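Local coordinates for sugar ABC transporter (Sugar-binding protein) (Bacillus halodurans, PDB 4YO7) that binds myo-inositol and probably acts as the solute-binding receptor that hands a sugar-like cargo to its ABC transporter, at residues S53-F58 with F80-N85; E57-M62 with I131-F136; N85-Q90 with P109-S114; A144-E149 with E305-P310. One frame throughout, in Å; residues are numbered along the deposited sequence.

Contact 1 (S53-F58 with F80-N85); sequences SNLDEF and FSDAQN. With INS (1,2,3,4,5,6-hexahydroxy-cyclohexane), chain F.
Ser53 and Asn85 are joined by a backbone hydrogen bond: Asn85 N donates to Ser53 O at 2.8 Å, almost straight at 170°. It carries on, past the end of strand 76-82, the pairing in which Ser81 and Ala83 bond to Ile52 of strand 46-52. The two loops therefore meet where the strands of a beta-alpha-beta unit run out.

A second set of polar links centres on the carboxylate of Asp82. Its OD1 accepts from Gln84 N (2.9 Å), approached from above the carboxylate plane, and closes an Asx turn. Asp82 OD2 accepts a hydrogen bond from a water at 2.7 Å, and that same water accepts from Leu55 N at 2.9 Å, bridging the loops.

Van der Waals packing fills in around these bonds. Asp82 OD1 presses on Asn54 CA at 3.2 Å, the branched end of Leu55 runs by OD2, and the methyl of Ala83 sits against Ser53 O. At the outer edge the side chains of Asn54 and Asn85 meet with their amide planes 54° apart.

Ligand bonds form the last group. With CG of Asp56 lying between its own backbone N and carbonyl carbon (chi1 61°), the carboxylate faces the inositol: OD1 receives O2 of INS at 2.8 Å, and OD2 receives O1 of INS at 2.7 Å. Asp56 OD1 also caps helix 57-70 through Leu59 N.

One carboxylate thus reads two adjacent hydroxyls while tied to a helix start, and that of Asp82 closes its own turn and reaches Leu55 N through the water; the helix end would probably favour the negative charge on Asp56.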
# COMPACT_ATOMS: atom_id res chain seq x y z
N SER A 53 -8.63 5.06 -4.22
CA SER A 53 -9.15 3.82 -4.81
C SER A 53 -10.28 3.20 -3.99
O SER A 53 -11.26 2.73 -4.56
CB SER A 53 -8.03 2.77 -5.00
OG SER A 53 -7.48 2.38 -3.76
N ASN A 54 -10.12 3.18 -2.67
CA ASN A 54 -11.10 2.63 -1.75
C ASN A 54 -10.60 2.88 -0.35
O ASN A 54 -9.46 3.31 -0.18
CB ASN A 54 -11.36 1.12 -2.02
CG ASN A 54 -10.27 0.20 -1.50
OD1 ASN A 54 -9.06 0.41 -1.69
ND2 ASN A 54 -10.70 -0.86 -0.87
N LEU A 55 -11.45 2.65 0.64
CA LEU A 55 -11.10 2.87 2.04
C LEU A 55 -10.80 1.56 2.75
O LEU A 55 -11.50 1.15 3.67
CB LEU A 55 -12.21 3.66 2.74
CG LEU A 55 -12.36 5.07 2.15
CD1 LEU A 55 -13.60 5.72 2.74
CD2 LEU A 55 -11.15 5.94 2.41
N ASP A 56 -9.72 0.90 2.33
CA ASP A 56 -9.32 -0.33 2.98
C ASP A 56 -8.54 -0.03 4.27
O ASP A 56 -8.43 1.14 4.67
CB ASP A 56 -8.55 -1.24 2.00
CG ASP A 56 -7.26 -0.62 1.46
OD1 ASP A 56 -6.56 0.09 2.21
OD2 ASP A 56 -6.91 -0.91 0.28
N GLU A 57 -8.05 -1.07 4.95
CA GLU A 57 -7.49 -0.88 6.29
C GLU A 57 -6.38 0.18 6.29
O GLU A 57 -6.42 1.13 7.06
CB GLU A 57 -6.96 -2.21 6.85
CG GLU A 57 -6.55 -2.16 8.34
CD GLU A 57 -7.73 -2.25 9.31
OE1 GLU A 57 -8.88 -2.48 8.87
OE2 GLU A 57 -7.49 -2.11 10.52
N PHE A 58 -5.41 0.03 5.41
CA PHE A 58 -4.30 0.98 5.36
C PHE A 58 -4.72 2.33 4.77
O PHE A 58 -4.37 3.40 5.31
CB PHE A 58 -3.14 0.38 4.57
CG PHE A 58 -2.01 1.34 4.34
CD1 PHE A 58 -1.01 1.49 5.30
CD2 PHE A 58 -1.95 2.12 3.21
CE1 PHE A 58 0.04 2.38 5.11
CE2 PHE A 58 -0.89 3.02 3.02
CZ PHE A 58 0.09 3.13 3.97
N PHE A 80 -13.20 15.02 -1.57
CA PHE A 80 -12.65 13.69 -1.24
C PHE A 80 -13.60 12.62 -1.74
O PHE A 80 -14.62 12.34 -1.11
CB PHE A 80 -12.41 13.54 0.27
CG PHE A 80 -11.16 14.23 0.74
CD1 PHE A 80 -11.24 15.42 1.44
CD2 PHE A 80 -9.90 13.70 0.43
CE1 PHE A 80 -10.10 16.06 1.86
CE2 PHE A 80 -8.75 14.36 0.85
CZ PHE A 80 -8.87 15.54 1.57
N SER A 81 -13.23 12.00 -2.86
CA SER A 81 -14.05 10.98 -3.51
C SER A 81 -13.42 9.60 -3.36
O SER A 81 -12.21 9.47 -3.20
CB SER A 81 -14.22 11.30 -5.00
OG SER A 81 -14.87 12.56 -5.17
N ASP A 82 -14.27 8.59 -3.43
CA ASP A 82 -13.91 7.19 -3.22
C ASP A 82 -14.36 6.40 -4.45
O ASP A 82 -15.54 6.38 -4.77
CB ASP A 82 -14.60 6.68 -1.94
CG ASP A 82 -14.39 5.20 -1.67
OD1 ASP A 82 -13.66 4.50 -2.40
OD2 ASP A 82 -14.96 4.74 -0.66
N ALA A 83 -13.41 5.78 -5.14
CA ALA A 83 -13.72 5.05 -6.37
C ALA A 83 -14.33 3.68 -6.12
O ALA A 83 -14.81 3.06 -7.05
CB ALA A 83 -12.47 4.89 -7.21
N GLN A 84 -14.30 3.22 -4.87
CA GLN A 84 -14.87 1.91 -4.48
C GLN A 84 -14.35 0.77 -5.36
O GLN A 84 -15.12 -0.09 -5.82
CB GLN A 84 -16.40 1.98 -4.53
CG GLN A 84 -16.94 3.01 -3.57
CD GLN A 84 -18.46 3.18 -3.65
OE1 GLN A 84 -19.00 3.62 -4.67
NE2 GLN A 84 -19.15 2.83 -2.60
N ASN A 85 -13.05 0.80 -5.61
CA ASN A 85 -12.35 -0.19 -6.43
C ASN A 85 -12.86 -0.35 -7.86
O ASN A 85 -12.64 -1.37 -8.49
CB ASN A 85 -12.41 -1.56 -5.75
CG ASN A 85 -11.74 -1.55 -4.40
OD1 ASN A 85 -10.56 -1.20 -4.30
ND2 ASN A 85 -12.48 -1.92 -3.35
C1 INS F . -3.42 -1.10 -0.74
C2 INS F . -3.59 -1.68 0.66
C3 INS F . -2.28 -2.33 1.09
C4 INS F . -1.13 -1.32 1.09
C5 INS F . -0.99 -0.71 -0.32
C6 INS F . -2.31 -0.07 -0.74
O1 INS F . -4.64 -0.45 -1.18
O2 INS F . -3.90 -0.60 1.54
O3 INS F . -2.50 -2.86 2.43
O4 INS F . 0.11 -1.98 1.40
O5 INS F . 0.01 0.32 -0.26
O6 INS F . -2.14 0.44 -2.12
O HOH W 1 -14.30 2.23 0.08

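Contact 2 (E57-M62 with I131-F136); sequences EFLTYM and IANRTF. With INS (1,2,3,4,5,6-hexahydroxy-cyclohexane), chain F.
Leu59 and Asn133 touch beside the bound inositol, where the first turns of helix 57-70 meet the loop after strand 129-132 at the carboxyl ends of the parallel strands; here the type I periplasmic binding protein fold usually binds its ligand, between the domains.

In the first shell, the amide of Asn133 grips two neighbouring hydroxyls: OD1 accepts from O6 of INS at 2.7 Å and ND2 donates to O5 of INS at 3.1 Å. Arg134, extended from CG to NE, brings the edge of its guanidinium to the next position; NE donates to O6 of INS (3.0 Å), while NH2 donates to O1 of INS at 2.7 Å with an angle of 171°. Leu59 adds an apolar surface, its CD1 3.3 Å from O1 of INS and its CD2 against the Asn133 amide. The Phe58 ring brings CE2 to within 3.5 Å of Asn133 ND2, ring and amide planes 30° apart.

Further out, Asn133 ND2 also donates to Gln287, and Arg134 NH1 bonds to the carbonyl of Pro109, which probably helps to fix the rotation of the guanidinium. A methionine in place of Arg134 would probably leave O1 and O6 of INS each short of a donor and Pro109 O without its mate.

Behind the amide, Met62, present as selenomethionine, lays its SE 3.7 Å from Asn133 CB, and the bend at chi3 (82°) turns its CE to 4.3 Å from Ala132 CB.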
# COMPACT_ATOMS: atom_id res chain seq x y z
N GLU A 57 -8.05 -1.07 4.95
CA GLU A 57 -7.49 -0.88 6.29
C GLU A 57 -6.38 0.18 6.29
O GLU A 57 -6.42 1.13 7.06
CB GLU A 57 -6.96 -2.21 6.85
CG GLU A 57 -6.55 -2.16 8.34
CD GLU A 57 -7.73 -2.25 9.31
OE1 GLU A 57 -8.88 -2.48 8.87
OE2 GLU A 57 -7.49 -2.11 10.52
N PHE A 58 -5.41 0.03 5.41
CA PHE A 58 -4.30 0.98 5.36
C PHE A 58 -4.72 2.33 4.77
O PHE A 58 -4.37 3.40 5.31
CB PHE A 58 -3.14 0.38 4.57
CG PHE A 58 -2.01 1.34 4.34
CD1 PHE A 58 -1.01 1.49 5.30
CD2 PHE A 58 -1.95 2.12 3.21
CE1 PHE A 58 0.04 2.38 5.11
CE2 PHE A 58 -0.89 3.02 3.02
CZ PHE A 58 0.09 3.13 3.97
N LEU A 59 -5.49 2.31 3.68
CA LEU A 59 -5.78 3.55 2.99
C LEU A 59 -6.71 4.45 3.80
O LEU A 59 -6.73 5.66 3.62
CB LEU A 59 -6.37 3.27 1.60
CG LEU A 59 -5.34 2.82 0.56
CD1 LEU A 59 -6.07 2.46 -0.71
CD2 LEU A 59 -4.22 3.87 0.29
N THR A 60 -7.44 3.87 4.74
CA THR A 60 -8.28 4.69 5.61
C THR A 60 -7.41 5.62 6.44
O THR A 60 -7.75 6.79 6.62
CB THR A 60 -9.18 3.83 6.51
OG1 THR A 60 -10.10 3.13 5.69
CG2 THR A 60 -9.97 4.70 7.50
N TYR A 61 -6.27 5.13 6.91
CA TYR A 61 -5.36 5.98 7.67
C TYR A 61 -4.80 7.08 6.76
O TYR A 61 -4.62 8.22 7.18
CB TYR A 61 -4.22 5.17 8.27
CG TYR A 61 -4.67 4.20 9.34
CD1 TYR A 61 -4.94 4.64 10.63
CD2 TYR A 61 -4.83 2.86 9.06
CE1 TYR A 61 -5.35 3.75 11.60
CE2 TYR A 61 -5.24 1.97 10.03
CZ TYR A 61 -5.50 2.43 11.30
OH TYR A 61 -5.92 1.55 12.28
N MSE A 62 -4.55 6.74 5.50
CA MSE A 62 -3.99 7.73 4.58
C MSE A 62 -5.01 8.81 4.31
O MSE A 62 -4.69 10.00 4.35
CB MSE A 62 -3.54 7.09 3.26
CG MSE A 62 -2.71 8.09 2.44
SE MSE A 62 -2.25 7.34 0.69
CE MSE A 62 -3.91 7.73 -0.26
N ILE A 131 0.08 11.61 -7.96
CA ILE A 131 -0.25 10.19 -7.74
C ILE A 131 0.19 9.80 -6.33
O ILE A 131 1.33 10.02 -5.93
CB ILE A 131 0.43 9.29 -8.79
CG1 ILE A 131 -0.03 9.68 -10.21
CG2 ILE A 131 0.19 7.79 -8.49
CD1 ILE A 131 -1.48 9.48 -10.51
N ALA A 132 -0.74 9.24 -5.56
CA ALA A 132 -0.46 8.84 -4.21
C ALA A 132 -0.53 7.33 -4.03
O ALA A 132 -1.50 6.70 -4.46
CB ALA A 132 -1.42 9.52 -3.25
N ASN A 133 0.53 6.80 -3.39
CA ASN A 133 0.63 5.47 -2.83
C ASN A 133 0.70 4.28 -3.80
O ASN A 133 1.43 3.35 -3.54
CB ASN A 133 -0.52 5.26 -1.83
CG ASN A 133 -0.68 3.82 -1.40
OD1 ASN A 133 -1.47 3.10 -1.99
ND2 ASN A 133 0.04 3.42 -0.37
N ARG A 134 -0.05 4.31 -4.90
CA ARG A 134 0.06 3.27 -5.93
C ARG A 134 0.67 3.83 -7.20
O ARG A 134 0.14 4.75 -7.80
CB ARG A 134 -1.31 2.67 -6.23
CG ARG A 134 -1.97 2.02 -5.07
CD ARG A 134 -3.35 1.59 -5.46
NE ARG A 134 -4.06 0.85 -4.43
CZ ARG A 134 -5.26 0.29 -4.61
NH1 ARG A 134 -5.89 0.41 -5.79
NH2 ARG A 134 -5.82 -0.40 -3.64
N THR A 135 1.75 3.21 -7.64
CA THR A 135 2.42 3.61 -8.86
C THR A 135 2.00 2.66 -9.99
O THR A 135 1.22 1.73 -9.81
CB THR A 135 3.96 3.64 -8.66
OG1 THR A 135 4.57 4.33 -9.76
CG2 THR A 135 4.59 2.25 -8.50
N PHE A 136 2.53 2.94 -11.17
CA PHE A 136 2.18 2.22 -12.38
C PHE A 136 3.20 2.57 -13.43
O PHE A 136 3.87 3.60 -13.32
CB PHE A 136 0.79 2.61 -12.86
CG PHE A 136 0.61 4.08 -13.04
CD1 PHE A 136 0.31 4.89 -11.97
CD2 PHE A 136 0.72 4.66 -14.30
CE1 PHE A 136 0.13 6.24 -12.16
CE2 PHE A 136 0.55 6.02 -14.46
CZ PHE A 136 0.25 6.80 -13.40
C1 INS F . -3.42 -1.10 -0.74
C2 INS F . -3.59 -1.68 0.66
C3 INS F . -2.28 -2.33 1.09
C4 INS F . -1.13 -1.32 1.09
C5 INS F . -0.99 -0.71 -0.32
C6 INS F . -2.31 -0.07 -0.74
O1 INS F . -4.64 -0.45 -1.18
O2 INS F . -3.90 -0.60 1.54
O3 INS F . -2.50 -2.86 2.43
O4 INS F . 0.11 -1.98 1.40
O5 INS F . 0.01 0.32 -0.26
O6 INS F . -2.14 0.44 -2.12

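Contact 3 (N85-Q90 with P109-S114); sequences NDSTQQ and PVDTTS
Ser87 and Val110 bring their backbones closest, CA to CA 5.6 Å, where the starts of helices 87-100 and 112-125 come together, just after strands 76-82 and 104-107 of the parallel sheet. Each helix opens on an aspartate N-cap. Asp86 OD1 accepts from Gln89 N at 3.1 Å and more weakly from Thr88 N. Asp111 OD2 accepts from Ser114 N at 2.8 Å, on the syn side but 34° out of the carboxylate plane, with a weak second bond from Thr113 N.

Among the side chains, Gln90 reaches over to the loop before helix 112-125. Its CG stands anti to the backbone N (chi1 -173°) and the chain continues extended, which carries OE1 to Val110 N for a hydrogen bond of 2.9 Å. A water donates to the same OE1 at 2.7 Å and also meets Asp111 N and Ser114 OG. The amide's other end, NE2, is held by Asn108 O and Ser51 OG. The two methyls of Val110 divide: CG2 touches Gln90 OE1 at 3.4 Å, and CG1 rests on Asn85 O at 3.6 Å. Ser87 CB leans on Asp111 OD1 at 3.3 Å, and a second water links that oxygen to Ser87 OG.

Both aspartates face helix amino ends, whose dipoles would probably favour their negative charge, and one glutamine with two waters knits the turns together.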
# COMPACT_ATOMS: atom_id res chain seq x y z
N ASN A 85 -13.05 0.80 -5.61
CA ASN A 85 -12.35 -0.19 -6.43
C ASN A 85 -12.86 -0.35 -7.86
O ASN A 85 -12.64 -1.37 -8.49
CB ASN A 85 -12.41 -1.56 -5.75
CG ASN A 85 -11.74 -1.55 -4.40
OD1 ASN A 85 -10.56 -1.20 -4.30
ND2 ASN A 85 -12.48 -1.92 -3.35
N ASP A 86 -13.51 0.69 -8.36
CA ASP A 86 -14.13 0.68 -9.68
C ASP A 86 -13.44 1.71 -10.59
O ASP A 86 -13.52 2.91 -10.35
CB ASP A 86 -15.62 0.99 -9.52
CG ASP A 86 -16.40 0.90 -10.83
OD1 ASP A 86 -15.87 1.24 -11.89
OD2 ASP A 86 -17.59 0.53 -10.77
N SER A 87 -12.75 1.22 -11.62
CA SER A 87 -11.97 2.14 -12.47
C SER A 87 -12.86 3.06 -13.28
O SER A 87 -12.47 4.17 -13.58
CB SER A 87 -11.04 1.39 -13.42
OG SER A 87 -11.79 0.52 -14.22
N THR A 88 -14.06 2.61 -13.63
CA THR A 88 -14.99 3.48 -14.35
C THR A 88 -15.45 4.62 -13.45
O THR A 88 -15.55 5.77 -13.87
CB THR A 88 -16.19 2.69 -14.87
OG1 THR A 88 -15.71 1.63 -15.72
CG2 THR A 88 -17.12 3.58 -15.67
N GLN A 89 -15.72 4.31 -12.19
CA GLN A 89 -16.06 5.35 -11.24
C GLN A 89 -14.91 6.32 -11.03
O GLN A 89 -15.13 7.53 -10.98
CB GLN A 89 -16.48 4.71 -9.92
CG GLN A 89 -16.97 5.66 -8.87
CD GLN A 89 -17.80 4.93 -7.81
OE1 GLN A 89 -18.64 4.10 -8.15
NE2 GLN A 89 -17.53 5.21 -6.55
N GLN A 90 -13.68 5.82 -10.93
CA GLN A 90 -12.53 6.71 -10.76
C GLN A 90 -12.37 7.62 -11.97
O GLN A 90 -12.11 8.81 -11.81
CB GLN A 90 -11.25 5.94 -10.51
CG GLN A 90 -10.09 6.84 -10.16
CD GLN A 90 -8.95 6.07 -9.50
OE1 GLN A 90 -8.31 5.23 -10.13
NE2 GLN A 90 -8.72 6.35 -8.23
N PRO A 109 -4.52 5.20 -7.85
CA PRO A 109 -5.20 4.51 -8.97
C PRO A 109 -5.76 3.14 -8.65
O PRO A 109 -5.09 2.33 -8.04
CB PRO A 109 -4.11 4.33 -10.02
CG PRO A 109 -2.88 4.98 -9.50
CD PRO A 109 -3.12 5.57 -8.17
N VAL A 110 -6.97 2.90 -9.12
CA VAL A 110 -7.60 1.60 -8.99
C VAL A 110 -6.81 0.52 -9.70
O VAL A 110 -6.66 -0.57 -9.17
CB VAL A 110 -9.05 1.68 -9.51
CG1 VAL A 110 -9.69 0.29 -9.65
CG2 VAL A 110 -9.85 2.58 -8.56
N ASP A 111 -6.29 0.81 -10.89
CA ASP A 111 -5.48 -0.19 -11.59
C ASP A 111 -4.49 0.47 -12.53
O ASP A 111 -4.60 1.65 -12.84
CB ASP A 111 -6.38 -1.17 -12.35
CG ASP A 111 -7.03 -0.56 -13.59
OD1 ASP A 111 -8.23 -0.27 -13.53
OD2 ASP A 111 -6.35 -0.38 -14.63
N THR A 112 -3.48 -0.28 -12.94
CA THR A 112 -2.34 0.32 -13.61
C THR A 112 -2.62 0.65 -15.07
O THR A 112 -1.90 1.41 -15.66
CB THR A 112 -1.13 -0.59 -13.55
OG1 THR A 112 -1.51 -1.87 -14.08
CG2 THR A 112 -0.65 -0.73 -12.12
N THR A 113 -3.68 0.07 -15.63
CA THR A 113 -4.04 0.34 -17.01
C THR A 113 -4.81 1.65 -17.12
O THR A 113 -4.43 2.54 -17.88
CB THR A 113 -4.86 -0.83 -17.59
OG1 THR A 113 -4.05 -2.00 -17.61
CG2 THR A 113 -5.32 -0.54 -19.01
N SER A 114 -5.87 1.79 -16.33
CA SER A 114 -6.67 3.00 -16.38
C SER A 114 -5.89 4.20 -15.84
O SER A 114 -6.14 5.34 -16.24
CB SER A 114 -7.99 2.83 -15.61
OG SER A 114 -7.80 2.56 -14.25
O HOH W 2 -9.51 -0.68 -15.87
O HOH W 3 -6.92 3.80 -11.98

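Contact 4 (A144-E149 with E305-P310)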
# COMPACT_ATOMS: atom_id res chain seq x y z
N ALA A 144 3.71 14.55 -9.98
CA ALA A 144 4.55 14.02 -8.91
C ALA A 144 3.96 12.73 -8.38
O ALA A 144 2.77 12.49 -8.53
CB ALA A 144 4.70 15.05 -7.76
N PHE A 145 4.83 11.93 -7.76
CA PHE A 145 4.44 10.70 -7.06
C PHE A 145 4.82 10.84 -5.59
O PHE A 145 5.94 11.26 -5.28
CB PHE A 145 5.13 9.45 -7.64
CG PHE A 145 4.79 8.19 -6.89
CD1 PHE A 145 3.54 7.62 -7.03
CD2 PHE A 145 5.70 7.61 -6.02
CE1 PHE A 145 3.21 6.48 -6.33
CE2 PHE A 145 5.37 6.43 -5.33
CZ PHE A 145 4.12 5.88 -5.48
N VAL A 146 3.87 10.50 -4.72
CA VAL A 146 4.08 10.46 -3.27
C VAL A 146 3.74 9.06 -2.79
O VAL A 146 2.60 8.62 -2.89
CB VAL A 146 3.20 11.50 -2.54
CG1 VAL A 146 3.43 11.40 -1.05
CG2 VAL A 146 3.53 12.90 -3.03
N GLY A 147 4.75 8.35 -2.30
CA GLY A 147 4.54 6.98 -1.87
C GLY A 147 5.84 6.33 -1.49
O GLY A 147 6.79 7.00 -1.14
N SER A 148 5.87 5.00 -1.54
CA SER A 148 7.02 4.24 -1.10
C SER A 148 7.34 3.17 -2.13
O SER A 148 6.48 2.73 -2.87
CB SER A 148 6.73 3.61 0.25
OG SER A 148 6.48 4.62 1.21
N GLU A 149 8.60 2.76 -2.16
CA GLU A 149 9.08 1.88 -3.22
C GLU A 149 8.80 0.42 -2.90
O GLU A 149 9.43 -0.17 -2.03
CB GLU A 149 10.58 2.10 -3.41
CG GLU A 149 11.18 1.26 -4.53
CD GLU A 149 10.80 1.78 -5.91
OE1 GLU A 149 10.96 3.00 -6.15
OE2 GLU A 149 10.35 0.97 -6.75
N GLU A 305 7.90 18.13 -6.75
CA GLU A 305 8.73 16.97 -7.00
C GLU A 305 8.20 15.78 -6.22
O GLU A 305 7.36 15.93 -5.32
CB GLU A 305 10.17 17.27 -6.61
CG GLU A 305 10.33 17.63 -5.16
CD GLU A 305 11.75 18.06 -4.82
OE1 GLU A 305 12.30 18.91 -5.56
OE2 GLU A 305 12.32 17.55 -3.83
N ASP A 306 8.69 14.62 -6.59
CA ASP A 306 8.30 13.38 -5.91
C ASP A 306 8.67 13.39 -4.43
O ASP A 306 9.64 14.02 -4.02
CB ASP A 306 8.97 12.18 -6.53
CG ASP A 306 8.59 11.95 -7.99
OD1 ASP A 306 7.61 12.54 -8.48
OD2 ASP A 306 9.26 11.11 -8.62
N ALA A 307 7.93 12.63 -3.65
CA ALA A 307 8.30 12.35 -2.27
C ALA A 307 8.26 10.85 -2.05
O ALA A 307 7.20 10.25 -1.99
CB ALA A 307 7.37 13.05 -1.34
N MSE A 308 9.44 10.24 -1.96
CA MSE A 308 9.58 8.81 -1.72
C MSE A 308 9.87 8.60 -0.26
O MSE A 308 10.95 8.95 0.22
CB MSE A 308 10.72 8.21 -2.53
CG MSE A 308 10.62 8.36 -3.99
SE MSE A 308 8.98 7.57 -4.66
CE MSE A 308 9.01 5.88 -3.84
N ILE A 309 8.91 8.04 0.46
CA ILE A 309 9.05 7.85 1.88
C ILE A 309 9.52 6.43 2.15
O ILE A 309 8.97 5.48 1.59
CB ILE A 309 7.71 8.13 2.59
CG1 ILE A 309 7.20 9.52 2.19
CG2 ILE A 309 7.88 7.99 4.10
CD1 ILE A 309 5.79 9.86 2.66
N PRO A 310 10.56 6.26 2.99
CA PRO A 310 11.10 4.91 3.17
C PRO A 310 10.15 3.96 3.87
O PRO A 310 9.39 4.36 4.74
CB PRO A 310 12.34 5.12 4.03
CG PRO A 310 12.66 6.55 3.94
CD PRO A 310 11.38 7.28 3.69
O HOH W 4 6.62 4.32 4.05
O HOH W 5 10.40 4.03 -0.36
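Val146 pairs with Ala307 and Gly147 with Met308 in a parallel register, and the tight part of the contact is this ladder. Ala307 N donates to Phe145 O at 2.9 Å, Gly147 N to Ala307 O at 3.1 Å, and Ile309 N to Gly147 O at 2.9 Å. At the start of the ladder a side chain stands in for the backbone: Asp306 OD1 takes Phe145 N at 2.9 Å from above its carboxylate plane. At the other end Ser148 OG donates to Ile309 O at 2.7 Å. Gly147 suits its place, since a beta carbon there would collide with the Phe145 ring.

The solvent side belongs to Met308, an exposed selenomethionine. Its bend at chi2 brings SE to the edge of the Phe145 ring, 3.6 Å from CD2, a Met-aromatic contact, and that at chi3 turns CE to 3.6 Å from Glu149 N. Past the last rung two waters take over: one donates to Ser148 OG and Pro310 O, another joins Glu149 N to Ile309 O. Trading Ser148 for a valine is likely to cost Ile309 O its direct hydroxyl donor and leave the first of these waters without one anchor.

Strand 307-308 thus closes one side of the sheet beside strand 144-147, which bonds on its other flank to strand 129-132; helix 284-299 covers the face bearing Val146 and Ala307, with Thr290 touching both.

Overall arrangement
Contacts 1, 2 and 4 all reach one six-stranded parallel sheet, in the order 76-82, 46-52, 104-107, 129-132, 144-147, 307-308. Contacts 1 and 2, centres about 9 Å apart, share the start of helix 57-70 and both touch the inositol. Contact 3 is nested in the loop that contact 2 closes, its centre about 11 Å from that of contact 1, and joins it through Asn85; Pro109 O there receives Arg134 NH1 of contact 2. Contact 4 comes last along the chain and touches contact 2 through adjacent strands, yet lies about 20 Å between centres from contact 3. Loops at one end of the sheet thus supply part of the pocket, while the late-returning strand 307-308 completes the sheet.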